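Local coordinates for beta-galactosidase (Bacteroides thetaiotaomicron, PDB 5MUI), which probably removes arabinofuranosyl units from rhamnogalacturonan II, a complex plant pectin, as a gut bacterial glycoside hydrolase, and binds a glycan of several sugars in its pocket, at residues 118-123 against 154-159; 164-169 against 203-208; 199-204 against 224-229. All coordinates share one frame; numbering follows the deposited sequence.

Contact 1. Residues 118-123 against 154-159; sequences DCNQRG and EGTGYE. With FUB (beta-L-arabinofuranose), chain B; RAM (alpha-L-rhamnopyranose), chain C.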
loop_
_atom_site.group_PDB
_atom_site.type_symbol
_atom_site.label_atom_id
_atom_site.label_comp_id
_atom_site.label_asym_id
_atom_site.label_seq_id
_atom_site.Cartn_x
_atom_site.Cartn_y
_atom_site.Cartn_z
ATOM N N ASP A 118 -5.697 8.519 -17.423
ATOM C CA ASP A 118 -6.121 7.831 -16.169
ATOM C C ASP A 118 -7.630 7.993 -15.926
ATOM O O ASP A 118 -8.093 8.055 -14.773
ATOM C CB ASP A 118 -5.294 8.371 -14.973
ATOM C CG ASP A 118 -5.413 9.867 -14.797
ATOM O OD1 ASP A 118 -6.203 10.500 -15.554
ATOM O OD2 ASP A 118 -4.720 10.426 -13.914
ATOM N N CYS A 119 -8.426 8.033 -16.997
ATOM C CA CYS A 119 -9.846 8.343 -16.844
ATOM C C CYS A 119 -10.641 7.406 -15.935
ATOM O O CYS A 119 -11.503 7.881 -15.186
ATOM C CB CYS A 119 -10.547 8.458 -18.197
ATOM S SG CYS A 119 -10.386 6.990 -19.225
ATOM N N ASN A 120 -10.348 6.101 -15.971
ATOM C CA ASN A 120 -11.118 5.085 -15.239
ATOM C C ASN A 120 -10.481 4.503 -13.948
ATOM O O ASN A 120 -11.196 3.865 -13.162
ATOM C CB ASN A 120 -11.513 3.942 -16.187
ATOM C CG ASN A 120 -12.418 4.402 -17.307
ATOM O OD1 ASN A 120 -13.281 5.254 -17.108
ATOM N ND2 ASN A 120 -12.216 3.838 -18.514
ATOM N N GLN A 121 -9.177 4.718 -13.734
ATOM C CA GLN A 121 -8.444 4.150 -12.558
ATOM C C GLN A 121 -7.613 5.240 -11.930
ATOM O O GLN A 121 -6.737 5.815 -12.596
ATOM C CB GLN A 121 -7.526 2.961 -12.959
ATOM C CG GLN A 121 -8.215 1.841 -13.732
ATOM C CD GLN A 121 -9.108 0.936 -12.916
ATOM O OE1 GLN A 121 -9.063 0.915 -11.660
ATOM N NE2 GLN A 121 -9.953 0.152 -13.628
ATOM N N ARG A 122 -7.906 5.555 -10.665
ATOM C CA ARG A 122 -7.286 6.685 -9.927
ATOM C C ARG A 122 -7.155 6.314 -8.430
ATOM O O ARG A 122 -7.966 6.747 -7.614
ATOM C CB ARG A 122 -8.149 7.959 -10.050
ATOM C CG ARG A 122 -8.471 8.431 -11.487
ATOM C CD ARG A 122 -7.560 9.554 -11.922
ATOM N NE ARG A 122 -7.964 10.820 -11.296
ATOM C CZ ARG A 122 -7.197 11.904 -11.181
ATOM N NH1 ARG A 122 -5.935 11.913 -11.622
ATOM N NH2 ARG A 122 -7.694 13.013 -10.594
ATOM N N GLY A 123 -6.115 5.536 -8.101
ATOM C CA GLY A 123 -5.951 4.890 -6.786
ATOM C C GLY A 123 -4.654 5.343 -6.130
ATOM O O GLY A 123 -3.576 4.846 -6.469
ATOM N N GLU A 154 -6.735 3.493 -18.160
ATOM C CA GLU A 154 -7.906 3.777 -18.969
ATOM C C GLU A 154 -8.884 2.623 -19.114
ATOM O O GLU A 154 -9.965 2.820 -19.654
ATOM C CB GLU A 154 -7.477 4.285 -20.338
ATOM C CG GLU A 154 -6.820 3.266 -21.235
ATOM C CD GLU A 154 -6.280 3.877 -22.515
ATOM O OE1 GLU A 154 -5.594 3.147 -23.260
ATOM O OE2 GLU A 154 -6.539 5.073 -22.781
ATOM N N GLY A 155 -8.533 1.425 -18.649
ATOM C CA GLY A 155 -9.473 0.277 -18.740
ATOM C C GLY A 155 -10.498 0.307 -17.619
ATOM O O GLY A 155 -10.189 0.788 -16.503
ATOM N N THR A 156 -11.711 -0.187 -17.893
ATOM C CA THR A 156 -12.723 -0.340 -16.849
ATOM C C THR A 156 -12.554 -1.689 -16.089
ATOM O O THR A 156 -11.611 -2.444 -16.346
ATOM C CB THR A 156 -14.157 -0.237 -17.416
ATOM O OG1 THR A 156 -14.368 -1.296 -18.350
ATOM C CG2 THR A 156 -14.397 1.120 -18.061
ATOM N N GLY A 157 -13.447 -1.986 -15.147
ATOM C CA GLY A 157 -13.335 -3.203 -14.368
ATOM C C GLY A 157 -12.324 -3.074 -13.234
ATOM O O GLY A 157 -11.827 -1.979 -12.943
ATOM N N TYR A 158 -12.051 -4.200 -12.577
ATOM C CA TYR A 158 -11.143 -4.237 -11.428
ATOM C C TYR A 158 -9.674 -4.273 -11.898
ATOM O O TYR A 158 -9.214 -5.199 -12.593
ATOM C CB TYR A 158 -11.457 -5.428 -10.546
ATOM C CG TYR A 158 -10.710 -5.489 -9.227
ATOM C CD1 TYR A 158 -10.987 -4.589 -8.201
ATOM C CD2 TYR A 158 -9.723 -6.458 -8.996
ATOM C CE1 TYR A 158 -10.312 -4.648 -6.971
ATOM C CE2 TYR A 158 -9.042 -6.521 -7.773
ATOM C CZ TYR A 158 -9.345 -5.612 -6.766
ATOM O OH TYR A 158 -8.694 -5.679 -5.548
ATOM N N GLU A 159 -8.942 -3.238 -11.540
ATOM C CA GLU A 159 -7.491 -3.170 -11.777
ATOM C C GLU A 159 -7.058 -3.372 -13.241
ATOM O O GLU A 159 -7.550 -2.661 -14.078
ATOM C CB GLU A 159 -6.801 -4.119 -10.828
ATOM C CG GLU A 159 -7.105 -3.801 -9.381
ATOM C CD GLU A 159 -5.982 -4.265 -8.504
ATOM O OE1 GLU A 159 -5.469 -5.381 -8.784
ATOM O OE2 GLU A 159 -5.599 -3.504 -7.585
HETATM O O5 FUB B . -2.906 -3.077 -3.227
HETATM C C5 FUB B . -3.078 -2.702 -4.612
HETATM C C4 FUB B . -2.587 -3.714 -5.657
HETATM O O4 FUB B . -3.654 -4.555 -6.139
HETATM C C3 FUB B . -1.492 -4.671 -5.243
HETATM O O3 FUB B . -0.192 -4.059 -5.298
HETATM C C2 FUB B . -1.676 -5.803 -6.260
HETATM O O2 FUB B . -1.127 -7.060 -5.834
HETATM C C1 FUB B . -3.184 -5.851 -6.535
HETATM C C1 RAM C . -4.712 -8.863 -6.792
HETATM C C2 RAM C . -5.063 -7.493 -6.170
HETATM C C3 RAM C . -6.078 -7.681 -5.046
HETATM C C4 RAM C . -5.518 -8.635 -3.976
HETATM C C5 RAM C . -5.053 -9.961 -4.631
HETATM C C6 RAM C . -4.284 -10.852 -3.655
HETATM O O2 RAM C . -3.904 -6.880 -5.798
HETATM O O3 RAM C . -6.366 -6.371 -4.507
HETATM O O4 RAM C . -6.500 -8.864 -2.935
HETATM O O5 RAM C . -4.202 -9.740 -5.766
#

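Contact 2. Residues 164-169 against 203-208; sequences PLFVGL and LTQYKS. With 8PK (4-O-[(1R)-1-hydroxyethyl]-2-O-methyl-alpha-L-fucopyranose), chain D; FUB (beta-L-arabinofuranose), chain B.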
loop_
_atom_site.group_PDB
_atom_site.type_symbol
_atom_site.label_atom_id
_atom_site.label_comp_id
_atom_site.label_asym_id
_atom_site.label_seq_id
_atom_site.Cartn_x
_atom_site.Cartn_y
_atom_site.Cartn_z
ATOM N N PRO A 164 -3.539 -2.349 -18.988
ATOM C CA PRO A 164 -2.511 -2.245 -17.928
ATOM C C PRO A 164 -2.616 -0.954 -17.082
ATOM O O PRO A 164 -3.326 0.001 -17.463
ATOM C CB PRO A 164 -1.182 -2.282 -18.710
ATOM C CG PRO A 164 -1.541 -1.876 -20.100
ATOM C CD PRO A 164 -2.934 -2.376 -20.337
ATOM N N LEU A 165 -1.964 -0.962 -15.918
ATOM C CA LEU A 165 -1.946 0.182 -15.017
ATOM C C LEU A 165 -0.525 0.760 -14.976
ATOM O O LEU A 165 0.445 0.010 -15.042
ATOM C CB LEU A 165 -2.353 -0.252 -13.621
ATOM C CG LEU A 165 -3.709 -0.955 -13.447
ATOM C CD1 LEU A 165 -3.702 -1.717 -12.114
ATOM C CD2 LEU A 165 -4.854 0.036 -13.538
ATOM N N PHE A 166 -0.401 2.081 -14.868
ATOM C CA PHE A 166 0.893 2.781 -14.814
ATOM C C PHE A 166 0.963 3.699 -13.602
ATOM O O PHE A 166 -0.070 3.999 -12.999
ATOM C CB PHE A 166 1.103 3.652 -16.055
ATOM C CG PHE A 166 0.759 2.973 -17.349
ATOM C CD1 PHE A 166 1.243 1.706 -17.632
ATOM C CD2 PHE A 166 -0.052 3.601 -18.278
ATOM C CE1 PHE A 166 0.905 1.068 -18.828
ATOM C CE2 PHE A 166 -0.378 2.977 -19.478
ATOM C CZ PHE A 166 0.089 1.703 -19.744
ATOM N N VAL A 167 2.157 4.199 -13.287
ATOM C CA VAL A 167 2.346 5.049 -12.102
ATOM C C VAL A 167 2.140 6.533 -12.433
ATOM O O VAL A 167 2.852 7.100 -13.289
ATOM C CB VAL A 167 3.744 4.839 -11.473
ATOM C CG1 VAL A 167 3.896 5.661 -10.216
ATOM C CG2 VAL A 167 3.983 3.366 -11.146
ATOM N N GLY A 168 1.206 7.167 -11.711
ATOM C CA GLY A 168 0.897 8.594 -11.829
ATOM C C GLY A 168 1.423 9.427 -10.682
ATOM O O GLY A 168 1.719 8.884 -9.601
ATOM N N LEU A 169 1.541 10.742 -10.922
ATOM C CA LEU A 169 1.978 11.722 -9.886
ATOM C C LEU A 169 0.931 12.826 -9.679
ATOM O O LEU A 169 0.442 13.411 -10.656
ATOM C CB LEU A 169 3.284 12.398 -10.282
ATOM C CG LEU A 169 3.926 13.355 -9.254
ATOM C CD1 LEU A 169 4.351 12.626 -7.981
ATOM C CD2 LEU A 169 5.091 14.119 -9.891
ATOM N N LEU A 203 4.358 -6.398 -17.560
ATOM C CA LEU A 203 2.914 -6.679 -17.706
ATOM C C LEU A 203 1.999 -5.546 -17.202
ATOM O O LEU A 203 1.003 -5.203 -17.837
ATOM C CB LEU A 203 2.551 -7.983 -16.979
ATOM C CG LEU A 203 3.271 -9.227 -17.499
ATOM C CD1 LEU A 203 3.084 -10.379 -16.541
ATOM C CD2 LEU A 203 2.775 -9.581 -18.896
ATOM N N THR A 204 2.315 -5.012 -16.033
ATOM C CA THR A 204 1.547 -3.918 -15.426
ATOM C C THR A 204 2.271 -3.474 -14.155
ATOM O O THR A 204 3.085 -4.230 -13.603
ATOM C CB THR A 204 0.072 -4.315 -15.134
ATOM O OG1 THR A 204 -0.615 -3.221 -14.498
ATOM C CG2 THR A 204 0.020 -5.525 -14.232
ATOM N N GLN A 205 2.036 -2.228 -13.736
ATOM C CA GLN A 205 2.578 -1.721 -12.477
ATOM C C GLN A 205 1.432 -1.657 -11.471
ATOM O O GLN A 205 0.259 -1.653 -11.882
ATOM C CB GLN A 205 3.273 -0.353 -12.688
ATOM C CG GLN A 205 4.585 -0.491 -13.472
ATOM C CD GLN A 205 5.010 0.702 -14.318
ATOM O OE1 GLN A 205 6.204 0.819 -14.668
ATOM N NE2 GLN A 205 4.077 1.590 -14.651
ATOM N N TYR A 206 1.771 -1.668 -10.174
ATOM C CA TYR A 206 0.789 -1.629 -9.111
ATOM C C TYR A 206 1.115 -0.522 -8.102
ATOM O O TYR A 206 1.379 0.601 -8.522
ATOM C CB TYR A 206 0.650 -3.000 -8.465
ATOM C CG TYR A 206 0.037 -4.071 -9.313
ATOM C CD1 TYR A 206 -1.341 -4.066 -9.614
ATOM C CD2 TYR A 206 0.827 -5.131 -9.794
ATOM C CE1 TYR A 206 -1.909 -5.088 -10.386
ATOM C CE2 TYR A 206 0.269 -6.141 -10.559
ATOM C CZ TYR A 206 -1.079 -6.122 -10.855
ATOM O OH TYR A 206 -1.551 -7.184 -11.601
ATOM N N LYS A 207 1.052 -0.799 -6.797
ATOM C CA LYS A 207 1.288 0.230 -5.765
ATOM C C LYS A 207 2.713 0.803 -5.776
ATOM O O LYS A 207 3.682 0.062 -6.000
ATOM C CB LYS A 207 0.972 -0.323 -4.352
ATOM C CG LYS A 207 1.306 0.702 -3.267
ATOM C CD LYS A 207 0.833 0.354 -1.890
ATOM C CE LYS A 207 1.192 1.517 -0.960
ATOM N NZ LYS A 207 0.607 1.199 0.357
ATOM N N SER A 208 2.827 2.112 -5.528
ATOM C CA SER A 208 4.109 2.790 -5.332
ATOM C C SER A 208 4.063 3.663 -4.098
ATOM O O SER A 208 2.990 4.155 -3.717
ATOM C CB SER A 208 4.454 3.678 -6.532
ATOM O OG SER A 208 3.371 4.547 -6.857
HETATM O O9 8PK D . -3.033 -8.786 -18.341
HETATM C C8 8PK D . -2.252 -8.267 -17.271
HETATM C C10 8PK D . -2.164 -6.747 -17.409
HETATM O O4 8PK D . -2.827 -8.649 -16.011
HETATM C C4 8PK D . -2.935 -10.071 -15.769
HETATM C C5 8PK D . -4.171 -10.321 -14.903
HETATM C C6 8PK D . -5.384 -9.603 -15.490
HETATM O O5 8PK D . -3.994 -9.856 -13.550
HETATM C C3 8PK D . -1.686 -10.631 -15.085
HETATM O O3 8PK D . -0.516 -10.387 -15.872
HETATM C C2 8PK D . -1.545 -10.009 -13.691
HETATM O O2 8PK D . -0.346 -10.487 -13.023
HETATM C C7 8PK D . 0.778 -9.597 -13.091
HETATM C C1 8PK D . -2.822 -10.311 -12.875
HETATM O O5 FUB B . -2.906 -3.077 -3.227
HETATM C C5 FUB B . -3.078 -2.702 -4.612
HETATM C C4 FUB B . -2.587 -3.714 -5.657
HETATM O O4 FUB B . -3.654 -4.555 -6.139
HETATM C C3 FUB B . -1.492 -4.671 -5.243
HETATM O O3 FUB B . -0.192 -4.059 -5.298
HETATM C C2 FUB B . -1.676 -5.803 -6.260
HETATM O O2 FUB B . -1.127 -7.060 -5.834
HETATM C C1 FUB B . -3.184 -5.851 -6.535
#

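Contact 3. Residues 199-204 against 224-229; sequences WWEKLT and MFYNAG. With 8PK (4-O-[(1R)-1-hydroxyethyl]-2-O-methyl-alpha-L-fucopyranose), chain D; FUB (beta-L-arabinofuranose), chain B.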
loop_
_atom_site.group_PDB
_atom_site.type_symbol
_atom_site.label_atom_id
_atom_site.label_comp_id
_atom_site.label_asym_id
_atom_site.label_seq_id
_atom_site.Cartn_x
_atom_site.Cartn_y
_atom_site.Cartn_z
ATOM N N TRP A 199 12.416 -6.315 -17.020
ATOM C CA TRP A 199 11.609 -7.538 -17.175
ATOM C C TRP A 199 10.495 -7.751 -16.113
ATOM O O TRP A 199 9.407 -8.239 -16.447
ATOM C CB TRP A 199 12.518 -8.799 -17.254
ATOM C CG TRP A 199 13.288 -9.141 -15.987
ATOM C CD1 TRP A 199 14.595 -8.816 -15.692
ATOM C CD2 TRP A 199 12.796 -9.872 -14.839
ATOM N NE1 TRP A 199 14.918 -9.276 -14.451
ATOM C CE2 TRP A 199 13.846 -9.939 -13.906
ATOM C CE3 TRP A 199 11.582 -10.468 -14.522
ATOM C CZ2 TRP A 199 13.711 -10.595 -12.651
ATOM C CZ3 TRP A 199 11.439 -11.104 -13.258
ATOM C CH2 TRP A 199 12.501 -11.179 -12.364
ATOM N N TRP A 200 10.773 -7.355 -14.864
ATOM C CA TRP A 200 9.891 -7.597 -13.709
ATOM C C TRP A 200 8.627 -6.679 -13.703
ATOM O O TRP A 200 7.723 -6.896 -12.895
ATOM C CB TRP A 200 10.686 -7.443 -12.377
ATOM C CG TRP A 200 11.112 -6.024 -12.119
ATOM C CD1 TRP A 200 12.149 -5.342 -12.711
ATOM C CD2 TRP A 200 10.449 -5.083 -11.270
ATOM N NE1 TRP A 200 12.177 -4.052 -12.275
ATOM C CE2 TRP A 200 11.152 -3.852 -11.385
ATOM C CE3 TRP A 200 9.344 -5.166 -10.412
ATOM C CZ2 TRP A 200 10.775 -2.694 -10.682
ATOM C CZ3 TRP A 200 8.952 -3.997 -9.699
ATOM C CH2 TRP A 200 9.678 -2.786 -9.834
ATOM N N GLU A 201 8.575 -5.691 -14.620
ATOM C CA GLU A 201 7.483 -4.702 -14.688
ATOM C C GLU A 201 6.794 -4.610 -16.072
ATOM O O GLU A 201 6.049 -3.660 -16.332
ATOM C CB GLU A 201 8.007 -3.339 -14.239
ATOM C CG GLU A 201 9.110 -2.786 -15.125
ATOM C CD GLU A 201 9.521 -1.373 -14.817
ATOM O OE1 GLU A 201 8.691 -0.550 -14.321
ATOM O OE2 GLU A 201 10.711 -1.077 -15.121
ATOM N N LYS A 202 6.997 -5.603 -16.943
ATOM C CA LYS A 202 6.528 -5.476 -18.318
ATOM C C LYS A 202 5.026 -5.677 -18.470
ATOM O O LYS A 202 4.494 -5.181 -19.423
ATOM C CB LYS A 202 7.282 -6.416 -19.280
ATOM C CG LYS A 202 8.722 -6.032 -19.580
ATOM C CD LYS A 202 8.811 -4.887 -20.582
ATOM C CE LYS A 202 10.234 -4.390 -20.772
ATOM N NZ LYS A 202 11.007 -5.140 -21.800
ATOM N N LEU A 203 4.358 -6.398 -17.560
ATOM C CA LEU A 203 2.914 -6.679 -17.706
ATOM C C LEU A 203 1.999 -5.546 -17.202
ATOM O O LEU A 203 1.003 -5.203 -17.837
ATOM C CB LEU A 203 2.551 -7.983 -16.979
ATOM C CG LEU A 203 3.271 -9.227 -17.499
ATOM C CD1 LEU A 203 3.084 -10.379 -16.541
ATOM C CD2 LEU A 203 2.775 -9.581 -18.896
ATOM N N THR A 204 2.315 -5.012 -16.033
ATOM C CA THR A 204 1.547 -3.918 -15.426
ATOM C C THR A 204 2.271 -3.474 -14.155
ATOM O O THR A 204 3.085 -4.230 -13.603
ATOM C CB THR A 204 0.072 -4.315 -15.134
ATOM O OG1 THR A 204 -0.615 -3.221 -14.498
ATOM C CG2 THR A 204 0.020 -5.525 -14.232
ATOM N N MET A 224 11.588 5.630 -4.723
ATOM C CA MET A 224 10.302 4.925 -4.872
ATOM C C MET A 224 10.467 3.404 -4.744
ATOM O O MET A 224 11.309 2.825 -5.431
ATOM C CB MET A 224 9.667 5.249 -6.237
ATOM C CG MET A 224 8.278 4.623 -6.503
ATOM S SD MET A 224 7.820 4.736 -8.279
ATOM C CE MET A 224 7.553 6.503 -8.423
ATOM N N PHE A 225 9.663 2.787 -3.868
ATOM C CA PHE A 225 9.446 1.351 -3.836
ATOM C C PHE A 225 8.115 1.063 -4.497
ATOM O O PHE A 225 7.083 1.708 -4.161
ATOM C CB PHE A 225 9.439 0.812 -2.388
ATOM C CG PHE A 225 10.811 0.564 -1.843
ATOM C CD1 PHE A 225 11.613 1.626 -1.432
ATOM C CD2 PHE A 225 11.335 -0.728 -1.818
ATOM C CE1 PHE A 225 12.900 1.388 -0.952
ATOM C CE2 PHE A 225 12.612 -0.982 -1.314
ATOM C CZ PHE A 225 13.395 0.089 -0.889
ATOM N N TYR A 226 8.110 0.142 -5.460
ATOM C CA TYR A 226 6.850 -0.214 -6.161
ATOM C C TYR A 226 6.819 -1.663 -6.558
ATOM O O TYR A 226 7.882 -2.279 -6.717
ATOM C CB TYR A 226 6.568 0.673 -7.396
ATOM C CG TYR A 226 7.511 0.571 -8.599
ATOM C CD1 TYR A 226 8.837 1.024 -8.524
ATOM C CD2 TYR A 226 7.044 0.101 -9.845
ATOM C CE1 TYR A 226 9.680 0.996 -9.651
ATOM C CE2 TYR A 226 7.859 0.080 -10.974
ATOM C CZ TYR A 226 9.185 0.515 -10.885
ATOM O OH TYR A 226 10.009 0.484 -12.015
ATOM N N ASN A 227 5.619 -2.241 -6.651
ATOM C CA ASN A 227 5.525 -3.638 -7.132
ATOM C C ASN A 227 4.890 -3.663 -8.507
ATOM O O ASN A 227 4.195 -2.723 -8.875
ATOM C CB ASN A 227 4.868 -4.593 -6.103
ATOM C CG ASN A 227 3.428 -4.216 -5.748
ATOM O OD1 ASN A 227 3.190 -3.187 -5.107
ATOM N ND2 ASN A 227 2.479 -5.102 -6.073
ATOM N N ALA A 228 5.177 -4.721 -9.262
ATOM C CA ALA A 228 4.761 -4.854 -10.645
ATOM C C ALA A 228 4.758 -6.308 -11.042
ATOM O O ALA A 228 5.332 -7.138 -10.330
ATOM C CB ALA A 228 5.718 -4.075 -11.540
ATOM N N GLY A 229 4.131 -6.590 -12.188
ATOM C CA GLY A 229 4.014 -7.954 -12.740
ATOM C C GLY A 229 4.897 -8.190 -13.975
ATOM O O GLY A 229 5.081 -7.278 -14.812
HETATM O O9 8PK D . -3.033 -8.786 -18.341
HETATM C C8 8PK D . -2.252 -8.267 -17.271
HETATM C C10 8PK D . -2.164 -6.747 -17.409
HETATM O O4 8PK D . -2.827 -8.649 -16.011
HETATM C C4 8PK D . -2.935 -10.071 -15.769
HETATM C C5 8PK D . -4.171 -10.321 -14.903
HETATM C C6 8PK D . -5.384 -9.603 -15.490
HETATM O O5 8PK D . -3.994 -9.856 -13.550
HETATM C C3 8PK D . -1.686 -10.631 -15.085
HETATM O O3 8PK D . -0.516 -10.387 -15.872
HETATM C C2 8PK D . -1.545 -10.009 -13.691
HETATM O O2 8PK D . -0.346 -10.487 -13.023
HETATM C C7 8PK D . 0.778 -9.597 -13.091
HETATM C C1 8PK D . -2.822 -10.311 -12.875
HETATM O O5 FUB B . -2.906 -3.077 -3.227
HETATM C C5 FUB B . -3.078 -2.702 -4.612
HETATM C C4 FUB B . -2.587 -3.714 -5.657
HETATM O O4 FUB B . -3.654 -4.555 -6.139
HETATM C C3 FUB B . -1.492 -4.671 -5.243
HETATM O O3 FUB B . -0.192 -4.059 -5.298
HETATM C C2 FUB B . -1.676 -5.803 -6.260
HETATM O O2 FUB B . -1.127 -7.060 -5.834
HETATM C C1 FUB B . -3.184 -5.851 -6.535
HETATM O O HOH W 1 7.468 -9.037 -11.191
#

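Contact 1. Residues 118-123 against 154-159
The reach of Q121 across to G155 and G157 follows from two torsions: CG stands anti to the residue's own carbonyl carbon (chi1 -53°), and a bend at chi2 (-75°) then turns the amide into the curve of segment 154-159. There NE2 makes two hydrogen bonds, to G155 O at 3.0 Å and to G157 O at 2.9 Å. Both acceptors lie close to the plane of the amide, as expected if each N-H serves one carbonyl, and both bonds are fairly straight. Since OE1 accepts the backbone N-H of Y90, both N-H groups and the carbonyl oxygen have partners, which fixes the rotation of the amide and settles its flip. N120 takes a different approach. Its ND2 comes to E154 O at 2.7 Å, a short but bent bond with the donor well above the carbonyl plane. The side chain of T156 runs alongside, CG2 lying 3.5 Å from N120 ND2, while N120 OD1 turns to R88. Further back, C119 SG packs loosely against E154 CB at 4.1 Å. Beyond the bend the chain turns to the glycan: Y158 OH shares a 2.6 Å hydrogen bond with O3 of the rhamnose, and E159 OE2 lies 2.6 Å from O4 of the arabinofuranose and is hydrogen-bonded to Y90 OH. E159 CG covers one face of the Y158 ring, 3.6 Å above its plane. Opposite G153 the chain fits in two residues, N120 and Q121, as a classic beta bulge where strand 121-126 begins. That strand is outermost in a four-stranded antiparallel sheet, the segment 154-159 leaves its neighbour 146-153, and Y90 begins strand 90-97 of another sheet, so Q121 also bridges two sheets.

Contact 2. Residues 164-169 against 203-208
T204 OG1 is held from two directions: it accepts the backbone N-H of L165 at 3.0 Å (N-H...O 161°) and donates to Q205 O at 3.2 Å. With OG1 anti to the backbone N (chi1 178°), the hydroxyl lies on the side of L165 and can take its N-H. The return bond is backbone to backbone, Q205 N to L165 O at 3.0 Å. Next to this pair, the extended chain of Q205 crosses F166 at about a right angle; NE2 lies near the plane of the phenyl ring at its edge, 3.4 Å from F166 CA, and has a weak hydrogen bond to L190 O. V167 CG1 rests 3.6 Å from S208 OG, which bonds to T149. L165 CD1 meets Y206 CD1 obliquely at 4.2 Å, and the same tyrosine takes the arabinofuranose over one face, with the sugar's C2 3.8 Å above the ring and offset toward its rim. Two sheets therefore meet here. Strand segments 166-169 and 204-208 diverge by 44°, with 166-172 running between 146-153 and 183-184, and 204-212 paired with 222-231 as the outermost strand of the next sheet.

Contact 3. Residues 199-204 against 224-229
The ring of Y226 carries W200 CH2 over one face, 3.5 Å above the plane and toward the rim, and E201 OE1 in plane at its edge. The indole and phenol planes stand 53° apart, an oblique pair. CG of W200 sits between its backbone N and carbonyl carbon (chi1 68°), which brings the six-membered ring of the indole to Y226 and A228: CZ3 also touches A228 CB at 3.7 Å, and E201 CB covers the centre of one indole face. Y226 OH donates to E201 OE1 at 2.9 Å, meeting it from above the carboxylate plane. The other oxygen, OE2, has a salt bridge to R255 and accepts Q198 N, so the carboxylate is gripped at both oxygens. Two main-chain bonds close the other end: G229 N to T204 O at 2.9 Å, nearly straight at 173°, and L203 N to G229 O at 3.0 Å. On the pocket side, N227 ND2 donates to O3 of the arabinofuranose at 3.0 Å, and G229 CA approaches methyl C7 of the methylated fucose at 3.6 Å. Segment 199-204 leads into strand 204-212 and lies against 222-231, the antiparallel neighbour of that strand, whose other side is taken by 238-247.

Overall arrangement
The three contacts follow the chain from one four-stranded sheet to the next, in a fold whose five such sheets are consistent with a five-bladed beta-propeller. Contacts 2 and 3 are buried; contact 1, farthest from the centre of the chain, is partly exposed. Contact 1 joins a strand start to a loop through side-chain amides and carbonyls. Contact 2 joins two sheets by a hydroxyl and apolar packing, and contact 3 lays the loop leading into strand 204-212 on the neighbouring strand 222-231, through aromatics, a carboxylate and main-chain bonds. L165 packs on Q121 and E159, linking contacts 1 and 2, while contacts 2 and 3 share L203 and T204. All three touch the arabinofuranose.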